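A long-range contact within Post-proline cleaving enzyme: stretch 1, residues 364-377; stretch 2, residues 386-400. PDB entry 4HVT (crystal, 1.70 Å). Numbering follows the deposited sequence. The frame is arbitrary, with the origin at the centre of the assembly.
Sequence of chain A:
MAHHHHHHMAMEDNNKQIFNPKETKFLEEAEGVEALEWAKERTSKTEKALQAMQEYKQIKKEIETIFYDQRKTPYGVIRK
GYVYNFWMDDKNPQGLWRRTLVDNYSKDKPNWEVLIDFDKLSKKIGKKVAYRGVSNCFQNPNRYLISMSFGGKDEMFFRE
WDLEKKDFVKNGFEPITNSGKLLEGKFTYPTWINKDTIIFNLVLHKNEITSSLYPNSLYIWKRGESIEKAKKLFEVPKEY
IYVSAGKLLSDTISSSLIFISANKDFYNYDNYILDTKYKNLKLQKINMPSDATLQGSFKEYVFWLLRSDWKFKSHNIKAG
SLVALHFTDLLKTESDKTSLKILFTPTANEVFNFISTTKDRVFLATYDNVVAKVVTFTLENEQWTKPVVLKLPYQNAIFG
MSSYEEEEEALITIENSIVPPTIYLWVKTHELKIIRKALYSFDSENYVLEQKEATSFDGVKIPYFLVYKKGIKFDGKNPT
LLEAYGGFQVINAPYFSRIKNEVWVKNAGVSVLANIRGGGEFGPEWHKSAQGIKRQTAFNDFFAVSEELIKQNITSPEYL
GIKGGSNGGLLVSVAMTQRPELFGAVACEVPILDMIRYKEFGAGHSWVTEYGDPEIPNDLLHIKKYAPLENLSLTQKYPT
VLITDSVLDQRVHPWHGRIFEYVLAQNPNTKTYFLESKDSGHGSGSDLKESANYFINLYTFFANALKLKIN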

# COMPACT_ATOMS: atom_id res chain seq x y z
N LEU A 364 -5.01 20.17 -0.28
CA LEU A 364 -4.13 19.76 0.75
C LEU A 364 -4.97 18.96 1.72
O LEU A 364 -5.81 19.51 2.43
CB LEU A 364 -3.52 20.95 1.46
CG LEU A 364 -2.80 20.71 2.80
CD1 LEU A 364 -1.65 19.72 2.67
CD2 LEU A 364 -2.44 21.96 3.51
N ALA A 365 -4.68 17.67 1.76
CA ALA A 365 -5.37 16.74 2.62
C ALA A 365 -4.47 16.41 3.80
O ALA A 365 -3.27 16.08 3.64
CB ALA A 365 -5.77 15.50 1.86
N THR A 366 -5.01 16.52 5.00
CA THR A 366 -4.31 16.21 6.26
C THR A 366 -5.19 15.36 7.17
O THR A 366 -6.32 15.05 6.84
CB THR A 366 -3.92 17.50 7.03
OG1 THR A 366 -5.10 18.28 7.42
CG2 THR A 366 -3.03 18.41 6.17
N TYR A 367 -4.65 14.94 8.32
CA TYR A 367 -5.44 14.43 9.43
C TYR A 367 -5.18 15.28 10.67
O TYR A 367 -4.07 15.77 10.91
CB TYR A 367 -5.10 12.99 9.79
CG TYR A 367 -5.40 11.97 8.70
CD1 TYR A 367 -6.70 11.44 8.55
CD2 TYR A 367 -4.42 11.55 7.81
CE1 TYR A 367 -6.96 10.52 7.57
CE2 TYR A 367 -4.71 10.64 6.82
CZ TYR A 367 -5.98 10.12 6.71
OH TYR A 367 -6.25 9.19 5.71
N ASP A 368 -6.22 15.47 11.44
CA ASP A 368 -6.14 16.03 12.78
C ASP A 368 -6.73 14.97 13.72
O ASP A 368 -7.93 14.68 13.65
CB ASP A 368 -7.00 17.30 12.83
CG ASP A 368 -7.01 17.96 14.18
OD1 ASP A 368 -6.30 17.46 15.08
OD2 ASP A 368 -7.70 19.02 14.36
N ASN A 369 -5.88 14.36 14.55
CA ASN A 369 -6.30 13.24 15.37
C ASN A 369 -6.96 12.14 14.54
O ASN A 369 -7.94 11.52 14.91
CB ASN A 369 -7.18 13.74 16.53
CG ASN A 369 -7.09 12.83 17.73
OD1 ASN A 369 -6.12 12.08 17.90
ND2 ASN A 369 -8.10 12.89 18.59
N VAL A 370 -6.32 11.83 13.41
CA VAL A 370 -6.73 10.73 12.50
C VAL A 370 -8.13 10.92 11.95
O VAL A 370 -8.79 9.97 11.62
CB VAL A 370 -6.56 9.33 13.15
CG1 VAL A 370 -6.29 8.29 12.08
CG2 VAL A 370 -5.43 9.31 14.15
N VAL A 371 -8.53 12.19 11.83
CA VAL A 371 -9.75 12.59 11.13
C VAL A 371 -9.35 13.48 9.92
O VAL A 371 -8.60 14.46 10.06
CB VAL A 371 -10.69 13.42 12.02
CG1 VAL A 371 -11.95 13.74 11.24
CG2 VAL A 371 -11.02 12.66 13.29
N ALA A 372 -9.82 13.13 8.74
CA ALA A 372 -9.43 13.86 7.53
C ALA A 372 -9.92 15.32 7.53
O ALA A 372 -11.06 15.62 7.95
CB ALA A 372 -9.92 13.17 6.26
N LYS A 373 -9.03 16.18 7.06
CA LYS A 373 -9.29 17.62 6.89
C LYS A 373 -8.71 18.02 5.56
O LYS A 373 -7.60 17.59 5.21
CB LYS A 373 -8.61 18.41 8.00
CG LYS A 373 -9.03 18.00 9.41
CD LYS A 373 -10.51 18.30 9.73
CE LYS A 373 -10.96 17.62 11.01
NZ LYS A 373 -12.37 17.89 11.42
N VAL A 374 -9.42 18.88 4.84
CA VAL A 374 -9.01 19.31 3.52
C VAL A 374 -9.21 20.82 3.32
O VAL A 374 -10.21 21.39 3.73
CB VAL A 374 -9.84 18.55 2.45
CG1 VAL A 374 -9.44 18.93 1.03
CG2 VAL A 374 -9.70 17.06 2.61
N VAL A 375 -8.26 21.44 2.65
CA VAL A 375 -8.36 22.82 2.19
C VAL A 375 -7.90 22.86 0.72
O VAL A 375 -7.24 21.97 0.24
CB VAL A 375 -7.46 23.83 2.96
CG1 VAL A 375 -7.83 23.91 4.42
CG2 VAL A 375 -5.97 23.54 2.79
N THR A 376 -8.39 23.89 0.03
CA THR A 376 -7.97 24.20 -1.32
C THR A 376 -7.40 25.60 -1.39
O THR A 376 -7.78 26.49 -0.65
CB THR A 376 -9.09 24.04 -2.40
OG1 THR A 376 -10.09 25.05 -2.25
CG2 THR A 376 -9.74 22.67 -2.35
N PHE A 377 -6.46 25.79 -2.34
CA PHE A 377 -5.87 27.11 -2.61
C PHE A 377 -5.32 27.12 -4.02
O PHE A 377 -5.41 26.12 -4.73
CB PHE A 377 -4.75 27.52 -1.62
CG PHE A 377 -3.69 26.51 -1.49
CD1 PHE A 377 -3.83 25.43 -0.59
CD2 PHE A 377 -2.53 26.62 -2.21
CE1 PHE A 377 -2.83 24.49 -0.46
CE2 PHE A 377 -1.54 25.68 -2.11
CZ PHE A 377 -1.68 24.61 -1.20
N LYS A 386 -5.06 32.44 0.30
CA LYS A 386 -5.52 31.96 1.59
C LYS A 386 -6.37 30.73 1.34
O LYS A 386 -7.31 30.80 0.55
CB LYS A 386 -6.41 33.03 2.29
CG LYS A 386 -6.82 32.54 3.66
CD LYS A 386 -7.54 33.63 4.46
CE LYS A 386 -8.83 34.03 3.78
NZ LYS A 386 -9.94 34.04 4.83
N PRO A 387 -6.07 29.62 1.99
CA PRO A 387 -6.84 28.39 1.76
C PRO A 387 -8.32 28.49 2.18
O PRO A 387 -8.67 29.32 3.02
CB PRO A 387 -6.12 27.36 2.58
CG PRO A 387 -4.72 27.90 2.70
CD PRO A 387 -4.86 29.36 2.81
N VAL A 388 -9.15 27.74 1.47
CA VAL A 388 -10.60 27.65 1.76
C VAL A 388 -10.84 26.23 2.31
O VAL A 388 -10.44 25.23 1.68
CB VAL A 388 -11.44 27.87 0.48
CG1 VAL A 388 -12.95 27.73 0.79
CG2 VAL A 388 -11.19 29.23 -0.11
N VAL A 389 -11.49 26.14 3.47
CA VAL A 389 -11.81 24.84 4.04
C VAL A 389 -12.83 24.11 3.15
O VAL A 389 -13.87 24.68 2.79
CB VAL A 389 -12.38 24.97 5.49
CG1 VAL A 389 -12.96 23.68 5.94
CG2 VAL A 389 -11.29 25.44 6.43
N LEU A 390 -12.57 22.82 2.88
CA LEU A 390 -13.57 21.98 2.22
C LEU A 390 -14.23 21.11 3.29
O LEU A 390 -13.60 20.18 3.81
CB LEU A 390 -12.91 21.14 1.15
CG LEU A 390 -13.83 20.25 0.30
CD1 LEU A 390 -14.84 21.09 -0.47
CD2 LEU A 390 -13.02 19.40 -0.63
N LYS A 391 -15.47 21.44 3.64
CA LYS A 391 -16.15 20.81 4.78
C LYS A 391 -16.50 19.38 4.37
O LYS A 391 -17.00 19.15 3.26
CB LYS A 391 -17.42 21.64 5.13
N LEU A 392 -16.13 18.41 5.18
CA LEU A 392 -16.42 17.00 4.89
C LEU A 392 -17.67 16.53 5.67
O LEU A 392 -17.59 16.44 6.86
CB LEU A 392 -15.21 16.18 5.28
CG LEU A 392 -13.91 16.57 4.53
CD1 LEU A 392 -12.77 15.65 4.85
CD2 LEU A 392 -14.09 16.67 3.03
N PRO A 393 -18.76 16.19 4.98
CA PRO A 393 -19.98 15.92 5.75
C PRO A 393 -20.13 14.50 6.24
O PRO A 393 -21.23 13.92 6.16
CB PRO A 393 -21.08 16.25 4.73
CG PRO A 393 -20.52 15.80 3.44
CD PRO A 393 -19.02 16.09 3.54
N TYR A 394 -19.05 13.95 6.78
CA TYR A 394 -19.08 12.72 7.56
C TYR A 394 -18.40 12.96 8.95
O TYR A 394 -17.40 13.71 9.05
CB TYR A 394 -18.28 11.65 6.79
CG TYR A 394 -18.92 10.86 5.64
CD1 TYR A 394 -19.33 11.48 4.46
CD2 TYR A 394 -18.97 9.47 5.69
CE1 TYR A 394 -19.85 10.73 3.39
CE2 TYR A 394 -19.53 8.72 4.65
CZ TYR A 394 -19.94 9.36 3.49
OH TYR A 394 -20.47 8.60 2.44
N GLN A 395 -18.89 12.32 10.02
CA GLN A 395 -18.10 12.21 11.26
C GLN A 395 -16.92 11.26 11.04
O GLN A 395 -17.04 10.30 10.29
CB GLN A 395 -18.93 11.67 12.43
CG GLN A 395 -20.04 12.60 12.88
CD GLN A 395 -19.50 13.85 13.58
OE1 GLN A 395 -19.82 14.98 13.21
NE2 GLN A 395 -18.66 13.64 14.59
N ASN A 396 -15.80 11.49 11.71
CA ASN A 396 -14.63 10.62 11.51
C ASN A 396 -14.29 10.39 10.01
O ASN A 396 -13.89 9.32 9.56
CB ASN A 396 -14.83 9.30 12.25
CG ASN A 396 -14.46 9.40 13.73
OD1 ASN A 396 -15.32 9.40 14.57
ND2 ASN A 396 -13.17 9.55 14.03
N ALA A 397 -14.37 11.47 9.27
CA ALA A 397 -14.20 11.45 7.82
C ALA A 397 -12.83 10.93 7.38
O ALA A 397 -11.82 11.17 8.04
CB ALA A 397 -14.40 12.84 7.26
N ILE A 398 -12.85 10.14 6.30
CA ILE A 398 -11.68 9.70 5.59
C ILE A 398 -11.90 10.11 4.14
O ILE A 398 -12.95 9.80 3.57
CB ILE A 398 -11.57 8.15 5.68
CG1 ILE A 398 -11.54 7.72 7.13
CG2 ILE A 398 -10.43 7.62 4.84
CD1 ILE A 398 -10.32 8.16 7.90
N PHE A 399 -10.90 10.80 3.59
CA PHE A 399 -10.91 11.50 2.31
C PHE A 399 -9.96 10.90 1.30
O PHE A 399 -8.82 10.56 1.62
CB PHE A 399 -10.54 12.96 2.54
CG PHE A 399 -10.54 13.83 1.31
CD1 PHE A 399 -11.68 14.49 0.91
CD2 PHE A 399 -9.35 14.06 0.62
CE1 PHE A 399 -11.67 15.34 -0.22
CE2 PHE A 399 -9.31 14.90 -0.47
CZ PHE A 399 -10.47 15.54 -0.91
N GLY A 400 -10.42 10.79 0.06
CA GLY A 400 -9.57 10.42 -1.03
C GLY A 400 -9.99 11.11 -2.29
O GLY A 400 -11.13 11.66 -2.38
O HOH W 1 -8.09 10.83 4.28
O HOH W 2 -11.50 9.33 11.54
O HOH W 3 -11.95 19.79 5.94
O HOH W 4 -12.17 24.18 -0.46

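A β-strand edge rarely leaves its polar groups idle; where two strands diverge, water takes over the bonds that the backbone can no longer make. The contact between residues 364-377 and 386-400 of this post-proline cleaving enzyme illustrates the principle. Within the first stretch, the hairpin pairs Lys 373 with Thr 366 and Val 375 with Leu 364, so Val 374 and Thr 376 turn their amides and carbonyls to the second stretch.

Pairing is fully direct at Thr 376. Its N donates to Val 388 O at 3.0 Å, and Val 388 N returns a bond to Thr 376 O at 2.8 Å, a closed antiparallel pair. Each carbonyl also receives a CA-H...O contact, Val 375 CA to Val 388 O and Pro 387 CA to Thr 376 O, both 3.2 Å. Water 4 donates to Val 388 O and hydrogen-bonds Thr 376 OG1, joining side chain to backbone.

Two residues back, the pairing is only half direct. Leu 390 N donates to Val 374 O at 2.9 Å, but Val 374 N lies too far from Leu 390 O for a direct bond. Water 3 fills the gap, accepting from Val 374 N at 2.9 Å and donating to Leu 390 O at 2.7 Å. Farther along, Ala 372 N finds a different partner, Ala 397 O, at 2.9 Å. Water 2 serves the neighbouring turn, donating to Val 370 O and accepting from Asn 396 ND2, while water 1 accepts from Phe 399 N and hydrogen-bonds Tyr 367 OH.

Apolar packing accompanies this network. Val 374 CG2 sits 3.5 Å from the centroid of the Phe 399 ring, almost on the ring normal, a CH-pi contact over one face. Beside it, Leu 392 CD1 lies 4.0 Å from Ala 372 CB and 4.1 Å from Val 374 CG2.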